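Local coordinates for enoyl-CoA hydratase/isomerase family protein (Bacillus anthracis, PDB 3KQF) that probably catalyses the reversible addition of water across the double bond of 2-enoyl-CoA thioesters, the hydration step of fatty acid beta-oxidation, at residues T46-E51 against L101-I106; N53-I58 against K203-G208; E40-L45 against R92-M97; G208-R213 against E239-T244; Q8-D13 against V20-N25. All coordinates share one frame; numbering follows the deposited sequence.

Contacts 1, 2 and 5 meet on one mixed sheet: contact 5 pairs its first two strands, contact 2 lays a helix end on strand 56-61, and contact 1 joins the end of helix 35-49 to the lead-in of strand 105-109. Contact 3 joins that same helix to helix 81-99, its centre about 11 Å from that of contact 1. Contact 2 is the most buried; contact 4, about 22 Å from the centre of the chain, lies farthest out and, like contact 2, borders the second subunit. Chemistry follows place: backbone pairing in contact 5, a single side-chain hydrogen bond amid apolar packing in contacts 1 to 3, and no hydrogen bond between the segments in contact 4.

Contact 1: residues T46-E51 against L101-I106; sequences TQINEE and LPQPVI
Gln103 reaches from the loop before strand 105-109 to the last turn of helix 35-49, where its amide meets the backbone of Ile48. Its CB rests against the carbonyl oxygen of Arg55. Beyond CG the chain bends, chi2 88°, bringing CD to 3.9 Å from Ile48 CG2. At the tip the two amide atoms part. OE1 lies 3.8 Å from Ile48 CG2 and is a buried oxygen with no polar partner in the model. NE2 donates to Ile48 O at 3.1 Å with an N-H...O angle of 163°; it stands 39° above the carbonyl plane, while Glu51 N reaches the same oxygen from the other face. Ile48 O is thus gripped twice, and NE2 has a further partner in Thr54 O. Leu101 CD2 packs 3.8 Å from Asn49 N. The Asn49 side chain crosses the Pro102 ring at about a right angle, with OD1 3.4 Å from Pro102 CD. In the crotonase fold this ties the end of crossover helix 35-49 to the lead-in of the parallel strand 105-109. Around it, Ile48 packs on Val57 of strand 56-61, Pro102 and Gln103 on Arg213 of helix 209-222, and Val105 on Val98 of helix 81-99.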
# COMPACT_ATOMS: atom_id res chain seq x y z
N THR A 46 30.52 2.44 -0.74
CA THR A 46 31.21 2.26 -2.03
C THR A 46 32.00 0.96 -2.07
O THR A 46 32.07 0.30 -3.10
CB THR A 46 32.16 3.43 -2.34
OG1 THR A 46 31.43 4.64 -2.34
CG2 THR A 46 32.86 3.25 -3.71
N GLN A 47 32.60 0.61 -0.94
CA GLN A 47 33.37 -0.63 -0.84
C GLN A 47 32.43 -1.85 -0.90
O GLN A 47 32.62 -2.75 -1.71
CB GLN A 47 34.20 -0.63 0.46
CG GLN A 47 35.06 -1.86 0.67
CD GLN A 47 36.13 -1.66 1.76
OE1 GLN A 47 36.08 -0.70 2.54
NE2 GLN A 47 37.10 -2.58 1.81
N ILE A 48 31.39 -1.85 -0.08
CA ILE A 48 30.42 -2.95 -0.03
C ILE A 48 29.73 -3.17 -1.39
O ILE A 48 29.46 -4.31 -1.79
CB ILE A 48 29.39 -2.72 1.08
CG1 ILE A 48 30.09 -2.75 2.44
CG2 ILE A 48 28.29 -3.79 1.02
CD1 ILE A 48 29.25 -2.19 3.59
N ASN A 49 29.49 -2.07 -2.11
CA ASN A 49 28.87 -2.13 -3.42
C ASN A 49 29.63 -3.08 -4.39
O ASN A 49 29.01 -3.71 -5.26
CB ASN A 49 28.78 -0.71 -4.00
CG ASN A 49 27.87 -0.61 -5.19
OD1 ASN A 49 26.64 -0.65 -5.03
ND2 ASN A 49 28.44 -0.40 -6.37
N GLU A 50 30.95 -3.19 -4.20
CA GLU A 50 31.80 -4.03 -5.04
C GLU A 50 32.23 -5.35 -4.38
O GLU A 50 33.08 -6.06 -4.92
CB GLU A 50 33.05 -3.23 -5.44
CG GLU A 50 32.73 -1.99 -6.25
CD GLU A 50 32.18 -2.31 -7.63
OE1 GLU A 50 32.85 -3.06 -8.38
OE2 GLU A 50 31.09 -1.80 -7.98
N GLU A 51 31.64 -5.69 -3.24
CA GLU A 51 31.97 -6.93 -2.54
C GLU A 51 31.07 -8.10 -2.93
O GLU A 51 29.96 -8.23 -2.43
CB GLU A 51 31.93 -6.73 -1.02
CG GLU A 51 33.11 -5.98 -0.45
CD GLU A 51 32.99 -5.74 1.06
OE1 GLU A 51 31.96 -6.14 1.66
OE2 GLU A 51 33.92 -5.15 1.64
N LEU A 101 22.43 -0.48 -2.95
CA LEU A 101 23.37 -1.57 -2.76
C LEU A 101 22.76 -2.83 -3.38
O LEU A 101 21.54 -3.04 -3.30
CB LEU A 101 23.63 -1.85 -1.30
CG LEU A 101 24.57 -0.93 -0.56
CD1 LEU A 101 24.55 -1.29 0.93
CD2 LEU A 101 25.97 -1.02 -1.17
N PRO A 102 23.60 -3.68 -4.01
CA PRO A 102 23.03 -4.88 -4.59
C PRO A 102 22.49 -5.82 -3.55
O PRO A 102 21.57 -6.61 -3.81
CB PRO A 102 24.24 -5.53 -5.31
CG PRO A 102 25.43 -4.89 -4.75
CD PRO A 102 25.02 -3.51 -4.35
N GLN A 103 23.06 -5.76 -2.35
CA GLN A 103 22.65 -6.65 -1.29
C GLN A 103 21.41 -6.17 -0.55
O GLN A 103 21.19 -4.96 -0.45
CB GLN A 103 23.75 -6.77 -0.23
CG GLN A 103 25.11 -7.27 -0.68
CD GLN A 103 26.06 -6.19 -1.18
OE1 GLN A 103 25.67 -5.04 -1.38
NE2 GLN A 103 27.33 -6.57 -1.37
N PRO A 104 20.63 -7.10 0.00
CA PRO A 104 19.56 -6.67 0.90
C PRO A 104 20.19 -5.94 2.12
O PRO A 104 21.27 -6.33 2.59
CB PRO A 104 18.93 -7.98 1.35
CG PRO A 104 19.14 -8.90 0.22
CD PRO A 104 20.54 -8.55 -0.27
N VAL A 105 19.50 -4.93 2.64
CA VAL A 105 19.97 -4.17 3.78
C VAL A 105 18.88 -4.21 4.83
O VAL A 105 17.72 -3.87 4.55
CB VAL A 105 20.32 -2.68 3.40
CG1 VAL A 105 20.78 -1.89 4.62
CG2 VAL A 105 21.35 -2.61 2.24
N ILE A 106 19.23 -4.69 6.02
CA ILE A 106 18.31 -4.82 7.14
C ILE A 106 18.63 -3.78 8.17
O ILE A 106 19.78 -3.65 8.58
CB ILE A 106 18.44 -6.23 7.80
CG1 ILE A 106 18.25 -7.34 6.75
CG2 ILE A 106 17.46 -6.38 8.93
CD1 ILE A 106 18.46 -8.79 7.30

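Contact 2: residues N53-I58 against K203-G208; sequences NTRVVI and KIASNG
Val56 and Ile204 bring strand 56-61 of the crotonase-fold sheet against the C-terminal end of helix 193-206; Arg55, just before the strand, adds a polar link. The valine does the apolar part. With CG1 anti to the backbone N (chi1 -177°), CG2 is the methyl presented to the helix; the valine and isoleucine side chains cross at about a right angle, with Val56 CG2 3.7 Å from Ile204 CG2 and 4.3 Å from Ala205 CB. Val57, the next residue in the strand, turns to the other face and packs on Val20 and Ile22 of strand 19-24. Arg55 meets Ala205 at its base and again from CD to NH1. Its CB is 4.2 Å from Ala205 CB, and the chain then runs extended from CG to NE, with CD passing 3.3 Å from Ala205 O. That course carries the guanidinium to the helix end, where its positive charge would suit the negative end of the helix dipole. Tyr262 O holds the second terminal nitrogen, NH2, and so limits the rotation of the group. NH1 donates to Ala205 O at 2.8 Å, with the oxygen at the guanidinium edge, 2° from its plane, and a C=O...N angle of 180°.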
# COMPACT_ATOMS: atom_id res chain seq x y z
N ASN A 53 31.56 -11.19 -2.17
CA ASN A 53 31.49 -12.14 -1.05
C ASN A 53 30.46 -11.71 0.01
O ASN A 53 30.04 -12.51 0.84
CB ASN A 53 32.87 -12.27 -0.40
CG ASN A 53 32.92 -13.36 0.65
OD1 ASN A 53 32.14 -14.32 0.62
ND2 ASN A 53 33.86 -13.24 1.58
N THR A 54 30.06 -10.44 -0.02
CA THR A 54 29.09 -9.91 0.95
C THR A 54 27.68 -10.07 0.41
O THR A 54 27.33 -9.51 -0.63
CB THR A 54 29.37 -8.44 1.28
OG1 THR A 54 30.66 -8.35 1.89
CG2 THR A 54 28.32 -7.89 2.25
N ARG A 55 26.86 -10.83 1.13
CA ARG A 55 25.51 -11.13 0.66
C ARG A 55 24.38 -10.34 1.30
O ARG A 55 23.32 -10.23 0.70
CB ARG A 55 25.22 -12.63 0.81
CG ARG A 55 26.10 -13.52 -0.09
CD ARG A 55 25.87 -15.00 0.14
NE ARG A 55 26.78 -15.81 -0.69
CZ ARG A 55 26.72 -17.12 -0.83
NH1 ARG A 55 25.78 -17.84 -0.22
NH2 ARG A 55 27.60 -17.73 -1.62
N VAL A 56 24.60 -9.83 2.50
CA VAL A 56 23.59 -9.10 3.24
C VAL A 56 24.31 -8.11 4.12
O VAL A 56 25.42 -8.40 4.64
CB VAL A 56 22.74 -10.02 4.17
CG1 VAL A 56 21.64 -9.22 4.86
CG2 VAL A 56 22.13 -11.19 3.42
N VAL A 57 23.65 -6.98 4.33
CA VAL A 57 24.16 -5.91 5.17
C VAL A 57 23.16 -5.61 6.29
O VAL A 57 21.92 -5.57 6.08
CB VAL A 57 24.33 -4.60 4.33
CG1 VAL A 57 24.80 -3.44 5.22
CG2 VAL A 57 25.29 -4.85 3.16
N ILE A 58 23.69 -5.38 7.48
CA ILE A 58 22.87 -4.96 8.62
C ILE A 58 23.31 -3.54 9.01
O ILE A 58 24.50 -3.27 9.14
CB ILE A 58 23.03 -5.90 9.83
CG1 ILE A 58 22.53 -7.29 9.49
CG2 ILE A 58 22.24 -5.35 11.04
CD1 ILE A 58 22.96 -8.39 10.50
N LYS A 203 19.87 -16.41 7.03
CA LYS A 203 18.93 -17.12 6.16
C LYS A 203 19.03 -16.58 4.74
O LYS A 203 19.18 -17.35 3.79
CB LYS A 203 17.49 -16.98 6.65
CG LYS A 203 16.46 -17.62 5.72
CD LYS A 203 16.78 -19.08 5.39
CE LYS A 203 15.65 -19.74 4.65
NZ LYS A 203 15.83 -21.18 4.35
N ILE A 204 18.98 -15.27 4.60
CA ILE A 204 19.05 -14.65 3.26
C ILE A 204 20.39 -14.98 2.60
O ILE A 204 20.44 -15.29 1.40
CB ILE A 204 18.81 -13.12 3.33
CG1 ILE A 204 17.39 -12.87 3.83
CG2 ILE A 204 19.01 -12.48 1.96
CD1 ILE A 204 17.07 -11.39 4.18
N ALA A 205 21.46 -14.98 3.40
CA ALA A 205 22.79 -15.33 2.90
C ALA A 205 22.89 -16.78 2.40
O ALA A 205 23.78 -17.10 1.60
CB ALA A 205 23.86 -15.08 3.99
N SER A 206 22.05 -17.69 2.93
CA SER A 206 22.07 -19.09 2.49
C SER A 206 21.28 -19.30 1.18
O SER A 206 21.37 -20.36 0.56
CB SER A 206 21.56 -20.03 3.59
OG SER A 206 20.17 -19.81 3.85
N ASN A 207 20.50 -18.31 0.76
CA ASN A 207 19.77 -18.40 -0.51
C ASN A 207 20.70 -18.01 -1.66
O ASN A 207 21.82 -17.53 -1.43
CB ASN A 207 18.49 -17.57 -0.47
CG ASN A 207 17.48 -18.14 0.50
OD1 ASN A 207 17.53 -19.35 0.81
ND2 ASN A 207 16.58 -17.29 0.99
N GLY A 208 20.27 -18.27 -2.89
CA GLY A 208 21.13 -18.03 -4.07
C GLY A 208 21.42 -16.55 -4.20
O GLY A 208 20.51 -15.78 -4.38

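Contact 3: residues E40-L45 against R92-M97; sequences ELQNIL and RTTMEM
Gln42, Leu45, Thr94 and Met97 form the centre of a helix-to-helix contact between helices 35-49 and 81-99, which lie side by side against the main sheet. The short segments run nearly parallel, their axes 10.0 Å apart at closest approach and inclined by 24°. One hydrogen bond spans the gap. The Gln42 chain is extended beyond CG and crosses Thr94 at about a right angle, and NE2 donates to Thr94 OG1 at 3.0 Å with an N-H...O angle of 161°. The hydroxyl lies close to the amide plane. Because Thr94 OG1 also bonds to Met90 O, one turn back in its own helix, the hydroxyl is fixed as an acceptor for the amide.

Each helix bridges two adjacent parallel strands: 35-49 links 19-24 to 56-61, and 81-99 links 56-61 to 105-109. The contact therefore joins two successive beta-alpha-beta crossovers of the crotonase fold.

The remaining contacts are van der Waals. Met97, a selenomethionine, lies across Gln42, with SE 3.7 Å from Gln42 CG. Its chain bends at chi3 (62°), which carries CE to 3.3 Å from Gln42 O, an oxygen that also bonds to Thr46 OG1, and to 3.7 Å from Leu45 CB. Leu45 CD1 in turn approaches Met97 CB at 4.0 Å. Thr94 also uses its methyl: CG2 meets Leu41 CD2 at 3.7 Å, the two side chains crossing at about a right angle, while Leu45 continues onto Val98 and Leu101.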
# COMPACT_ATOMS: atom_id res chain seq x y z
N GLU A 40 32.21 9.00 5.98
CA GLU A 40 32.67 7.63 6.28
C GLU A 40 31.68 6.57 5.81
O GLU A 40 32.09 5.51 5.29
CB GLU A 40 32.93 7.46 7.78
CG GLU A 40 34.13 8.21 8.28
CD GLU A 40 34.42 8.00 9.75
OE1 GLU A 40 33.60 7.37 10.45
OE2 GLU A 40 35.50 8.44 10.21
N LEU A 41 30.40 6.83 6.00
CA LEU A 41 29.37 5.91 5.59
C LEU A 41 29.36 5.76 4.07
O LEU A 41 29.30 4.65 3.56
CB LEU A 41 28.00 6.34 6.15
CG LEU A 41 26.83 5.38 5.98
CD1 LEU A 41 27.16 3.96 6.47
CD2 LEU A 41 25.62 5.95 6.74
N GLN A 42 29.46 6.87 3.33
CA GLN A 42 29.51 6.80 1.87
C GLN A 42 30.72 5.99 1.38
O GLN A 42 30.61 5.24 0.42
CB GLN A 42 29.53 8.20 1.25
CG GLN A 42 28.24 9.01 1.42
CD GLN A 42 28.28 10.35 0.70
OE1 GLN A 42 29.29 10.72 0.12
NE2 GLN A 42 27.18 11.10 0.76
N ASN A 43 31.87 6.16 2.03
CA ASN A 43 33.08 5.43 1.63
C ASN A 43 32.90 3.92 1.84
O ASN A 43 33.29 3.14 0.98
CB ASN A 43 34.30 5.96 2.39
CG ASN A 43 34.63 7.41 2.06
OD1 ASN A 43 34.14 7.97 1.08
ND2 ASN A 43 35.48 8.03 2.87
N ILE A 44 32.33 3.51 2.97
CA ILE A 44 32.12 2.08 3.23
C ILE A 44 31.04 1.53 2.30
O ILE A 44 31.15 0.40 1.83
CB ILE A 44 31.78 1.77 4.70
CG1 ILE A 44 31.65 0.26 4.91
CG2 ILE A 44 30.51 2.46 5.12
CD1 ILE A 44 32.89 -0.53 4.58
N LEU A 45 30.00 2.32 2.02
CA LEU A 45 28.95 1.88 1.08
C LEU A 45 29.56 1.61 -0.32
O LEU A 45 29.18 0.65 -0.99
CB LEU A 45 27.82 2.91 1.03
CG LEU A 45 26.96 2.96 2.30
CD1 LEU A 45 25.98 4.13 2.28
CD2 LEU A 45 26.21 1.64 2.52
N ARG A 92 20.74 12.98 1.60
CA ARG A 92 19.90 12.29 0.62
C ARG A 92 20.72 11.34 -0.28
O ARG A 92 20.25 10.25 -0.58
CB ARG A 92 19.01 13.25 -0.20
CG ARG A 92 19.63 13.94 -1.35
CD ARG A 92 18.51 14.57 -2.21
NE ARG A 92 17.65 15.46 -1.41
CZ ARG A 92 17.85 16.76 -1.23
NH1 ARG A 92 18.87 17.39 -1.81
NH2 ARG A 92 17.00 17.45 -0.48
N THR A 93 21.94 11.74 -0.64
CA THR A 93 22.82 10.90 -1.46
C THR A 93 23.18 9.60 -0.72
O THR A 93 23.24 8.52 -1.31
CB THR A 93 24.10 11.65 -1.82
OG1 THR A 93 23.76 12.72 -2.71
CG2 THR A 93 25.11 10.74 -2.53
N THR A 94 23.43 9.72 0.57
CA THR A 94 23.75 8.54 1.38
C THR A 94 22.58 7.54 1.39
O THR A 94 22.77 6.33 1.26
CB THR A 94 24.12 8.98 2.80
OG1 THR A 94 25.16 9.95 2.73
CG2 THR A 94 24.57 7.77 3.64
N MSE A 95 21.35 8.05 1.54
CA MSE A 95 20.16 7.21 1.51
C MSE A 95 20.06 6.46 0.17
O MSE A 95 19.76 5.27 0.14
CB MSE A 95 18.88 8.02 1.72
CG MSE A 95 18.86 8.89 2.96
SE MSE A 95 19.33 7.91 4.56
CE MSE A 95 19.14 9.29 5.91
N GLU A 96 20.30 7.15 -0.93
CA GLU A 96 20.26 6.52 -2.25
C GLU A 96 21.28 5.41 -2.37
O GLU A 96 21.00 4.37 -2.94
CB GLU A 96 20.48 7.55 -3.35
CG GLU A 96 19.35 8.55 -3.42
CD GLU A 96 19.62 9.66 -4.40
OE1 GLU A 96 20.77 10.16 -4.45
OE2 GLU A 96 18.65 10.07 -5.08
N MSE A 97 22.47 5.62 -1.81
CA MSE A 97 23.52 4.60 -1.87
C MSE A 97 23.14 3.35 -1.07
O MSE A 97 23.46 2.23 -1.49
CB MSE A 97 24.85 5.18 -1.39
CG MSE A 97 25.40 6.30 -2.26
SE MSE A 97 27.08 7.01 -1.52
CE MSE A 97 28.06 5.39 -1.68

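Contact 4: residues G208-R213 against E239-T244; sequences GPIAVR and EGVIHT
Ile210 and Thr244 reach toward each other tip to tip, Ile210 CD1 lying 3.9 Å from Thr244 CG2. The other branch of the isoleucine turns to the backbone, with Ile210 CG2 3.8 Å from Gly240 O. Next to it Val241 offers CG1, which approaches the helix surface at Ala211: it is 4.0 Å from Ala211 CA and 4.2 Å from Ala211 CB. All these contacts are van der Waals, and no hydrogen bond links the two segments.

One shell out, polar bonds set the threonine. Its OG1 sits between the backbone N and the carbonyl carbon (chi1 63°), which leaves CG2 anti to the carbonyl carbon. OG1 donates to Val241 O at 2.7 Å, an oxygen that also accepts from Thr244 N at 3.2 Å. The same hydroxyl receives Arg247 N, making Thr244 the N-cap of helix 245-255. The turn out of helix 227-242 and the start of the next helix are thus fastened through one side chain whose methyl faces Ile210.

Farther out lies the second subunit: its Ile144 packs on Ala211 and its Ala143 on Val241, while Glu239 forms a salt bridge with Arg85 of that subunit. The first turn of helix 209-222 and the last turn of helix 227-242 lie side by side at the open end of an alpha-helical hairpin, part of the C-terminal helical region that takes part in subunit contacts in crotonase-fold trimers.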
# COMPACT_ATOMS: atom_id res chain seq x y z
N GLY A 208 20.27 -18.27 -2.89
CA GLY A 208 21.13 -18.03 -4.07
C GLY A 208 21.42 -16.55 -4.20
O GLY A 208 20.51 -15.78 -4.38
N PRO A 209 22.72 -16.15 -4.12
CA PRO A 209 22.99 -14.71 -4.15
C PRO A 209 22.66 -14.00 -5.44
O PRO A 209 22.33 -12.82 -5.41
CB PRO A 209 24.49 -14.60 -3.81
CG PRO A 209 25.06 -15.94 -4.05
CD PRO A 209 23.93 -16.96 -3.91
N ILE A 210 22.79 -14.68 -6.59
CA ILE A 210 22.44 -14.04 -7.87
C ILE A 210 20.92 -13.84 -7.87
O ILE A 210 20.42 -12.77 -8.24
CB ILE A 210 22.88 -14.91 -9.07
CG1 ILE A 210 24.40 -15.01 -9.12
CG2 ILE A 210 22.30 -14.36 -10.36
CD1 ILE A 210 24.92 -15.91 -10.21
N ALA A 211 20.20 -14.83 -7.36
CA ALA A 211 18.74 -14.79 -7.29
C ALA A 211 18.23 -13.69 -6.34
O ALA A 211 17.33 -12.92 -6.68
CB ALA A 211 18.20 -16.18 -6.83
N VAL A 212 18.85 -13.58 -5.16
CA VAL A 212 18.47 -12.56 -4.18
C VAL A 212 18.73 -11.16 -4.77
O VAL A 212 17.87 -10.27 -4.66
CB VAL A 212 19.19 -12.75 -2.84
CG1 VAL A 212 18.96 -11.54 -1.89
CG2 VAL A 212 18.75 -14.05 -2.16
N ARG A 213 19.90 -10.97 -5.37
CA ARG A 213 20.25 -9.68 -5.97
C ARG A 213 19.30 -9.31 -7.10
O ARG A 213 18.86 -8.16 -7.19
CB ARG A 213 21.70 -9.67 -6.48
CG ARG A 213 22.71 -9.77 -5.34
CD ARG A 213 24.11 -9.29 -5.75
NE ARG A 213 25.08 -9.36 -4.66
CZ ARG A 213 26.27 -8.77 -4.65
NH1 ARG A 213 26.66 -7.99 -5.66
NH2 ARG A 213 27.08 -8.91 -3.60
N GLU A 239 15.74 -14.56 -16.65
CA GLU A 239 16.74 -15.06 -17.60
C GLU A 239 18.12 -15.08 -16.95
O GLU A 239 18.97 -15.87 -17.31
CB GLU A 239 16.76 -14.20 -18.86
CG GLU A 239 15.46 -14.18 -19.61
CD GLU A 239 15.13 -15.53 -20.23
OE1 GLU A 239 13.96 -15.96 -20.13
OE2 GLU A 239 16.05 -16.16 -20.79
N GLY A 240 18.33 -14.18 -15.99
CA GLY A 240 19.59 -14.10 -15.28
C GLY A 240 19.85 -15.24 -14.31
O GLY A 240 20.96 -15.38 -13.82
N VAL A 241 18.83 -16.04 -13.99
CA VAL A 241 19.04 -17.17 -13.06
C VAL A 241 18.96 -18.53 -13.70
O VAL A 241 19.58 -19.49 -13.22
CB VAL A 241 18.04 -17.13 -11.88
CG1 VAL A 241 18.30 -15.93 -11.05
CG2 VAL A 241 16.58 -17.18 -12.38
N ILE A 242 18.21 -18.64 -14.79
CA ILE A 242 18.04 -19.96 -15.42
C ILE A 242 19.30 -20.67 -15.94
O ILE A 242 19.32 -21.89 -15.94
CB ILE A 242 16.90 -19.99 -16.49
CG1 ILE A 242 17.13 -18.95 -17.59
CG2 ILE A 242 15.56 -19.78 -15.80
CD1 ILE A 242 16.00 -18.93 -18.62
N HIS A 243 20.34 -19.92 -16.33
CA HIS A 243 21.58 -20.54 -16.84
C HIS A 243 22.68 -20.68 -15.77
O HIS A 243 23.77 -21.17 -16.06
CB HIS A 243 22.13 -19.72 -18.03
CG HIS A 243 23.32 -20.33 -18.71
ND1 HIS A 243 24.60 -20.24 -18.19
CD2 HIS A 243 23.44 -21.00 -19.88
CE1 HIS A 243 25.44 -20.85 -19.01
NE2 HIS A 243 24.76 -21.32 -20.04
N THR A 244 22.38 -20.29 -14.54
CA THR A 244 23.39 -20.31 -13.47
C THR A 244 23.67 -21.69 -12.92
O THR A 244 22.82 -22.57 -12.98
CB THR A 244 22.98 -19.37 -12.29
OG1 THR A 244 21.76 -19.83 -11.68
CG2 THR A 244 22.79 -17.94 -12.77

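Contact 5: residues Q8-D13 against V20-N25; sequences QNISVD and VKISLN
Ser11 and Ser23 face each other as a hydrogen-bonded antiparallel pair, with Ser11 N to Ser23 O and Ser23 N to Ser11 O both at 2.9 Å. Asp13 and Lys21 form a second such pair, and Asn25 N donates to Asn9 O at 2.8 Å where the strands end. Between these rungs, CA-H...O contacts fill in, as from Ile22 CA to Ser11 O at 3.4 Å. From helix 35-49, the Glu40 carboxylate accepts side-chain-to-backbone hydrogen bonds from the N atoms of Gln8 and Asn9.

The strands, 165° apart in direction, make the beta hairpin that opens the crotonase-fold sheet: strand 10-13 is its outermost strand within the chain, and strand 19-24 continues the pairing to strand 56-61.

Apolar contacts belong to the face bearing Val12 and Ile22, which is covered by Ile44 and Ile48 of helix 35-49. Val12 CG1, anti to the backbone N (chi1 178°), meets Val20 CG2 at 3.5 Å, a tight contact between obliquely crossing side chains. On the other face Ser11 CB and Ser23 CB pack together at 4.2 Å.

Charged groups share that second face. Asp13 OD2 stays 4.7 Å from Lys21 NZ; the lysine forms its salt bridge with Glu194 of helix 193-206, although the nearby carboxylate may still favour its charge.

Water completes the open end of the ladder. One molecule accepts from Asn25 ND2 at 2.9 Å and donates to Ile10 O, bridging the two segments.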
# COMPACT_ATOMS: atom_id res chain seq x y z
N GLN A 8 36.13 6.66 12.52
CA GLN A 8 35.89 7.15 13.87
C GLN A 8 34.42 7.31 14.24
O GLN A 8 34.08 7.28 15.41
CB GLN A 8 36.58 8.51 14.07
CG GLN A 8 38.10 8.48 13.97
CD GLN A 8 38.72 9.79 14.40
OE1 GLN A 8 38.02 10.75 14.72
NE2 GLN A 8 40.05 9.84 14.42
N ASN A 9 33.55 7.49 13.24
CA ASN A 9 32.13 7.72 13.48
C ASN A 9 31.24 6.50 13.20
O ASN A 9 30.06 6.52 13.53
CB ASN A 9 31.68 8.91 12.64
CG ASN A 9 32.34 10.21 13.07
OD1 ASN A 9 32.11 10.69 14.18
ND2 ASN A 9 33.15 10.79 12.20
N ILE A 10 31.80 5.47 12.57
CA ILE A 10 31.05 4.23 12.34
C ILE A 10 31.97 3.04 12.62
O ILE A 10 33.19 3.18 12.73
CB ILE A 10 30.47 4.11 10.93
CG1 ILE A 10 31.58 3.98 9.88
CG2 ILE A 10 29.55 5.30 10.60
CD1 ILE A 10 31.03 3.82 8.49
N SER A 11 31.35 1.88 12.78
CA SER A 11 32.06 0.63 13.03
C SER A 11 31.60 -0.33 11.95
O SER A 11 30.43 -0.32 11.57
CB SER A 11 31.69 0.05 14.39
OG SER A 11 32.04 0.92 15.44
N VAL A 12 32.51 -1.13 11.40
CA VAL A 12 32.13 -2.12 10.39
C VAL A 12 32.59 -3.47 10.89
O VAL A 12 33.74 -3.61 11.28
CB VAL A 12 32.77 -1.83 9.03
CG1 VAL A 12 32.40 -2.92 8.02
CG2 VAL A 12 32.35 -0.49 8.50
N ASP A 13 31.68 -4.44 10.94
CA ASP A 13 32.02 -5.78 11.42
C ASP A 13 31.60 -6.88 10.44
O ASP A 13 30.39 -7.02 10.11
CB ASP A 13 31.38 -6.03 12.79
CG ASP A 13 31.79 -7.37 13.40
OD1 ASP A 13 32.77 -8.00 12.93
OD2 ASP A 13 31.14 -7.79 14.38
N VAL A 20 27.77 -8.24 6.62
CA VAL A 20 28.50 -7.11 7.16
C VAL A 20 27.53 -6.29 8.00
O VAL A 20 26.39 -6.08 7.58
CB VAL A 20 29.16 -6.22 6.06
CG1 VAL A 20 28.15 -5.64 5.14
CG2 VAL A 20 30.04 -5.12 6.71
N LYS A 21 27.96 -5.86 9.18
CA LYS A 21 27.13 -5.05 10.08
C LYS A 21 27.79 -3.71 10.25
O LYS A 21 28.94 -3.63 10.70
CB LYS A 21 26.99 -5.73 11.46
CG LYS A 21 26.12 -4.97 12.44
CD LYS A 21 26.03 -5.60 13.83
CE LYS A 21 27.34 -5.50 14.58
NZ LYS A 21 27.17 -5.84 16.01
N ILE A 22 27.09 -2.66 9.83
CA ILE A 22 27.57 -1.30 9.94
C ILE A 22 26.86 -0.65 11.12
O ILE A 22 25.63 -0.68 11.18
CB ILE A 22 27.24 -0.48 8.68
CG1 ILE A 22 27.81 -1.17 7.43
CG2 ILE A 22 27.79 0.92 8.82
CD1 ILE A 22 27.42 -0.49 6.13
N SER A 23 27.61 -0.11 12.07
CA SER A 23 27.02 0.52 13.25
C SER A 23 27.35 2.01 13.35
O SER A 23 28.54 2.37 13.38
CB SER A 23 27.51 -0.17 14.53
OG SER A 23 27.29 -1.56 14.52
N LEU A 24 26.34 2.87 13.38
CA LEU A 24 26.60 4.30 13.60
C LEU A 24 27.24 4.34 14.99
O LEU A 24 26.72 3.73 15.92
CB LEU A 24 25.32 5.14 13.53
CG LEU A 24 24.50 5.04 12.25
CD1 LEU A 24 23.31 5.98 12.32
CD2 LEU A 24 25.33 5.34 11.00
N ASN A 25 28.35 5.06 15.12
CA ASN A 25 29.12 5.07 16.36
C ASN A 25 29.41 6.46 16.94
O ASN A 25 30.57 6.88 17.05
CB ASN A 25 30.44 4.32 16.13
CG ASN A 25 31.17 4.01 17.43
OD1 ASN A 25 30.55 3.82 18.48
ND2 ASN A 25 32.50 3.93 17.36
O HOH W 1 32.61 8.61 17.13
O HOH W 2 34.51 4.07 15.22